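Local structure of endo-beta-1,2-glucanase (Talaromyces funiculosus, 6IMV) at residues A[170-175]-A[309-314]; A[207-212]-A[235-240]. The protein hydrolyses internal beta-1,2-glucosidic linkages of beta-1,2-glucans as a fungal endo-acting glycoside hydrolase, and binds the beta-1,2-linked disaccharide sophorose. All coordinates share one frame; numbering follows the deposited sequence.

Contact 1. Residues A[170-175]-A[309-314]; sequences LWAVYA and VLEMPY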
# COMPACT_ATOMS: atom_id res chain seq x y z
N LEU A 170 -6.44 -8.70 -4.31
CA LEU A 170 -7.20 -9.92 -4.05
C LEU A 170 -7.39 -10.15 -2.55
O LEU A 170 -8.50 -10.47 -2.11
CB LEU A 170 -6.51 -11.10 -4.74
CG LEU A 170 -6.71 -11.14 -6.25
CD1 LEU A 170 -5.71 -12.07 -6.91
CD2 LEU A 170 -8.14 -11.53 -6.58
N TRP A 171 -6.33 -9.95 -1.75
CA TRP A 171 -6.44 -10.13 -0.30
C TRP A 171 -7.25 -8.98 0.32
O TRP A 171 -7.89 -9.17 1.35
CB TRP A 171 -5.06 -10.32 0.36
CG TRP A 171 -4.44 -11.64 0.01
CD1 TRP A 171 -3.41 -11.85 -0.86
CD2 TRP A 171 -4.84 -12.94 0.48
NE1 TRP A 171 -3.13 -13.18 -0.95
CE2 TRP A 171 -3.99 -13.88 -0.14
CE3 TRP A 171 -5.82 -13.40 1.37
CZ2 TRP A 171 -4.08 -15.25 0.10
CZ3 TRP A 171 -5.93 -14.76 1.59
CH2 TRP A 171 -5.06 -15.67 0.98
N ALA A 172 -7.25 -7.81 -0.32
CA ALA A 172 -8.08 -6.69 0.16
C ALA A 172 -9.56 -7.05 -0.01
O ALA A 172 -10.38 -6.83 0.89
CB ALA A 172 -7.71 -5.41 -0.54
N VAL A 173 -9.90 -7.61 -1.17
CA VAL A 173 -11.27 -8.04 -1.48
C VAL A 173 -11.68 -9.18 -0.54
O VAL A 173 -12.81 -9.22 -0.08
CB VAL A 173 -11.43 -8.41 -2.97
CG1 VAL A 173 -12.74 -9.15 -3.24
CG2 VAL A 173 -11.33 -7.18 -3.86
N TYR A 174 -10.75 -10.10 -0.28
CA TYR A 174 -10.93 -11.21 0.66
C TYR A 174 -11.35 -10.65 2.03
O TYR A 174 -12.35 -11.11 2.62
CB TYR A 174 -9.62 -12.01 0.70
CG TYR A 174 -9.64 -13.36 1.38
CD1 TYR A 174 -9.87 -14.52 0.65
CD2 TYR A 174 -9.30 -13.49 2.72
CE1 TYR A 174 -9.81 -15.77 1.24
CE2 TYR A 174 -9.24 -14.74 3.33
CZ TYR A 174 -9.51 -15.88 2.59
OH TYR A 174 -9.45 -17.11 3.19
N ALA A 175 -10.63 -9.63 2.51
CA ALA A 175 -10.95 -8.92 3.77
C ALA A 175 -12.35 -8.28 3.71
O ALA A 175 -13.14 -8.41 4.65
CB ALA A 175 -9.92 -7.87 4.07
N VAL A 309 2.25 -7.06 5.05
CA VAL A 309 1.88 -7.28 6.45
C VAL A 309 0.54 -6.59 6.76
O VAL A 309 -0.09 -6.94 7.75
CB VAL A 309 2.99 -6.82 7.43
CG1 VAL A 309 4.33 -7.44 7.07
CG2 VAL A 309 3.08 -5.31 7.53
N LEU A 310 0.11 -5.66 5.90
CA LEU A 310 -1.20 -5.00 6.01
C LEU A 310 -2.33 -5.97 5.63
O LEU A 310 -3.49 -5.72 5.98
CB LEU A 310 -1.28 -3.79 5.08
CG LEU A 310 -0.44 -2.57 5.44
CD1 LEU A 310 -0.39 -1.60 4.27
CD2 LEU A 310 -0.97 -1.86 6.68
N GLU A 311 -2.02 -7.02 4.86
CA GLU A 311 -3.05 -7.79 4.16
C GLU A 311 -3.13 -9.25 4.66
O GLU A 311 -4.14 -9.88 4.47
CB GLU A 311 -2.81 -7.75 2.66
CG GLU A 311 -2.77 -6.33 2.11
CD GLU A 311 -3.16 -6.20 0.65
OE1 GLU A 311 -4.05 -6.98 0.18
OE2 GLU A 311 -2.58 -5.34 -0.02
N MET A 312 -2.07 -9.79 5.25
CA MET A 312 -2.09 -11.16 5.77
C MET A 312 -1.43 -11.17 7.14
O MET A 312 -0.59 -10.32 7.43
CB MET A 312 -1.36 -12.12 4.83
CG MET A 312 -2.02 -12.20 3.46
SD MET A 312 -1.27 -13.42 2.39
CE MET A 312 -2.01 -14.94 3.01
N PRO A 313 -1.81 -12.11 8.04
CA PRO A 313 -1.37 -12.08 9.43
C PRO A 313 0.07 -12.58 9.67
O PRO A 313 0.30 -13.46 10.49
CB PRO A 313 -2.41 -12.98 10.12
CG PRO A 313 -2.77 -13.99 9.07
CD PRO A 313 -2.76 -13.20 7.77
N TYR A 314 1.03 -11.95 8.99
CA TYR A 314 2.45 -12.19 9.18
C TYR A 314 2.86 -11.99 10.65
O TYR A 314 3.70 -12.72 11.14
CB TYR A 314 3.26 -11.25 8.28
CG TYR A 314 3.33 -11.69 6.84
CD1 TYR A 314 4.33 -12.55 6.42
CD2 TYR A 314 2.39 -11.28 5.91
CE1 TYR A 314 4.41 -12.97 5.11
CE2 TYR A 314 2.45 -11.70 4.59
CZ TYR A 314 3.46 -12.56 4.19
OH TYR A 314 3.55 -13.00 2.90
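A buried Met-aromatic contact, M312 lying over W171, joins helix 163-182 to the loop that leads into helix 318-337; the centre of the contact lies about 11 Å from the centre of the chain. The thioether covers one face of the indole with two successive atoms. SD sits above the five-membered ring, 3.9 Å from its centroid and 16° off the normal, while the terminal methyl makes a CH-pi contact with the six-membered ring, CE lying 3.8 Å from that centroid. The bend of M312 at chi3 (79°) carries CE across to the second ring. M312 and W171 thus illustrate how a flexible side chain can follow the surface of a rigid one: the closest atoms of these two side chains are M312 CE and W171 CZ2, at 3.6 Å. Helices 163-182, 186-210 and 252-261 pack together here, consistent with an (alpha/alpha)-barrel-like body, and the loop turns away directly after M312 through an inverse gamma turn centred on P313. The indole is also held by NE1, hydrogen-bonded to L253 O, and meets W257 edge-to-face. One residue before M312, E311 turns its carboxylate toward the helix backbone. Its OE1 comes within 3.5 Å of W171 CB and 3.3 Å of A172 N, but the angle at the latter is too poor for a hydrogen bond. The other oxygen, OE2, has a weak hydrogen bond from W307 NE1.

Contact 2. Residues A[207-212]-A[235-240]; sequences AHIFYQ and QTYACE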
# COMPACT_ATOMS: atom_id res chain seq x y z
N ALA A 207 -2.99 -19.48 -12.23
CA ALA A 207 -1.85 -20.32 -12.62
C ALA A 207 -1.61 -20.22 -14.14
O ALA A 207 -0.47 -20.07 -14.59
CB ALA A 207 -2.09 -21.74 -12.16
N HIS A 208 -2.68 -20.32 -14.93
CA HIS A 208 -2.58 -20.30 -16.40
C HIS A 208 -1.94 -18.98 -16.87
O HIS A 208 -1.15 -18.97 -17.79
CB HIS A 208 -3.95 -20.55 -17.05
CG HIS A 208 -3.88 -20.75 -18.53
ND1 HIS A 208 -3.25 -21.84 -19.10
CD2 HIS A 208 -4.33 -19.99 -19.56
CE1 HIS A 208 -3.31 -21.74 -20.42
NE2 HIS A 208 -3.98 -20.63 -20.72
N ILE A 209 -2.28 -17.87 -16.20
CA ILE A 209 -1.81 -16.57 -16.61
C ILE A 209 -0.41 -16.29 -16.02
O ILE A 209 0.42 -15.72 -16.72
CB ILE A 209 -2.85 -15.47 -16.28
CG1 ILE A 209 -4.11 -15.65 -17.15
CG2 ILE A 209 -2.28 -14.07 -16.42
CD1 ILE A 209 -5.25 -14.72 -16.81
N PHE A 210 -0.14 -16.67 -14.77
CA PHE A 210 1.08 -16.15 -14.08
C PHE A 210 2.11 -17.22 -13.72
O PHE A 210 3.25 -16.87 -13.41
CB PHE A 210 0.70 -15.39 -12.80
CG PHE A 210 0.01 -14.08 -13.04
CD1 PHE A 210 0.75 -12.94 -13.33
CD2 PHE A 210 -1.37 -13.98 -12.95
CE1 PHE A 210 0.11 -11.72 -13.53
CE2 PHE A 210 -2.00 -12.76 -13.14
CZ PHE A 210 -1.27 -11.64 -13.44
N TYR A 211 1.75 -18.51 -13.70
CA TYR A 211 2.71 -19.53 -13.24
C TYR A 211 3.42 -20.17 -14.44
O TYR A 211 2.80 -20.90 -15.19
CB TYR A 211 2.03 -20.58 -12.35
CG TYR A 211 3.00 -21.56 -11.75
CD1 TYR A 211 4.10 -21.10 -11.04
CD2 TYR A 211 2.86 -22.93 -11.91
CE1 TYR A 211 5.03 -21.97 -10.50
CE2 TYR A 211 3.78 -23.81 -11.37
CZ TYR A 211 4.88 -23.33 -10.66
OH TYR A 211 5.82 -24.15 -10.12
N GLN A 212 4.72 -19.90 -14.58
CA GLN A 212 5.53 -20.40 -15.70
C GLN A 212 5.98 -21.84 -15.44
O GLN A 212 6.18 -22.60 -16.38
CB GLN A 212 6.78 -19.54 -15.91
CG GLN A 212 7.55 -19.85 -17.18
CD GLN A 212 8.78 -18.98 -17.27
OE1 GLN A 212 9.82 -19.29 -16.68
NE2 GLN A 212 8.66 -17.88 -18.00
N GLN A 235 -5.17 -17.82 -27.78
CA GLN A 235 -4.67 -17.01 -26.66
C GLN A 235 -3.39 -17.65 -26.13
O GLN A 235 -3.29 -18.88 -26.06
CB GLN A 235 -5.72 -16.91 -25.56
CG GLN A 235 -5.31 -16.03 -24.39
CD GLN A 235 -5.27 -14.58 -24.79
OE1 GLN A 235 -4.30 -14.11 -25.39
NE2 GLN A 235 -6.34 -13.87 -24.46
N THR A 236 -2.41 -16.82 -25.76
CA THR A 236 -1.22 -17.29 -25.05
C THR A 236 -0.85 -16.28 -23.95
O THR A 236 -1.20 -15.08 -24.02
CB THR A 236 -0.01 -17.49 -25.98
OG1 THR A 236 0.43 -16.19 -26.37
CG2 THR A 236 -0.31 -18.34 -27.19
N TYR A 237 -0.13 -16.79 -22.95
CA TYR A 237 0.43 -16.00 -21.86
C TYR A 237 1.92 -16.36 -21.72
O TYR A 237 2.28 -17.51 -21.80
CB TYR A 237 -0.36 -16.26 -20.58
CG TYR A 237 -1.82 -15.91 -20.69
CD1 TYR A 237 -2.26 -14.61 -20.48
CD2 TYR A 237 -2.77 -16.87 -21.01
CE1 TYR A 237 -3.60 -14.28 -20.59
CE2 TYR A 237 -4.11 -16.55 -21.13
CZ TYR A 237 -4.53 -15.25 -20.91
OH TYR A 237 -5.86 -14.91 -21.02
N ALA A 238 2.77 -15.36 -21.56
CA ALA A 238 4.17 -15.58 -21.30
C ALA A 238 4.69 -14.50 -20.36
O ALA A 238 4.21 -13.37 -20.38
CB ALA A 238 4.93 -15.58 -22.61
N CYS A 239 5.66 -14.86 -19.52
CA CYS A 239 6.31 -13.87 -18.66
C CYS A 239 7.02 -12.84 -19.53
O CYS A 239 7.62 -13.18 -20.55
CB CYS A 239 7.32 -14.48 -17.70
SG CYS A 239 6.58 -15.64 -16.54
N GLU A 240 6.96 -11.58 -19.11
CA GLU A 240 7.69 -10.51 -19.73
C GLU A 240 9.14 -10.58 -19.23
O GLU A 240 9.40 -10.40 -18.05
CB GLU A 240 7.05 -9.17 -19.42
CG GLU A 240 7.59 -8.05 -20.27
CD GLU A 240 6.77 -6.78 -20.17
OE1 GLU A 240 5.73 -6.67 -20.84
OE2 GLU A 240 7.15 -5.94 -19.39
O HOH W 1 -4.90 -19.69 -23.24
O HOH W 2 6.61 -17.55 -19.69
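Packing of Y237 and C239 against the end of helix 186-210 and the start of strand 211-213 makes this a surface helix-to-strand contact, with strand 237-239 at one border of a three-stranded antiparallel sheet. Between apolar groups, the main element is a CH-pi contact: I209 CG1 stands over the middle of the Y237 ring, 3.8 Å from its centroid and 12° off the normal. With CG1 anti to the carbonyl carbon (chi1 -67°), I209 sets this atom over the ring centre, and CD1 reaches on toward CE1 and CZ of the tyrosine. The phenol oxygen of Y237 is engaged elsewhere, by a hydrogen bond with the backbone O of G136.

The aromatic pair is oblique. The rings of H208 and Y237 meet with their planes at 77°, H208 CD2 lying 3.8 Å from Y237 CD2.

C239, held by its disulfide to C218, is approached by the amide of Q212, whose NE2 is 3.4 Å from SG, a van der Waals contact and not a bond.

No direct hydrogen bond crosses the contact; the polar links run through water. One water lies in the plane of the H208 imidazole, at its edge, 2.8 Å from NE2, and may give a weak, long bond to the backbone O of Q235. A second water accepts from both segments, lying 2.7 Å from Q212 NE2 and 2.9 Å from the backbone N of C239.

How the contacts relate
Contact 1 is buried and contact 2 lies at the surface, their centres 24 Å apart and their nearest atoms about 7 Å apart without touching. Consecutive helices connect them: helix 163-182 carries 170-175, and helix 186-210 ends in 207-212. L170 and Y174 pack on W198 and M199 of that second helix, so contact 1 leans on the helix whose C-terminal end enters contact 2. In sequence, both segments of contact 2 fall between those of contact 1. Neither contact supplies a residue that lines the beta-D-glucopyranose pocket; the side chains of E311 and C239 lie about 11 Å and 12 Å, respectively, from bound beta-D-glucopyranose.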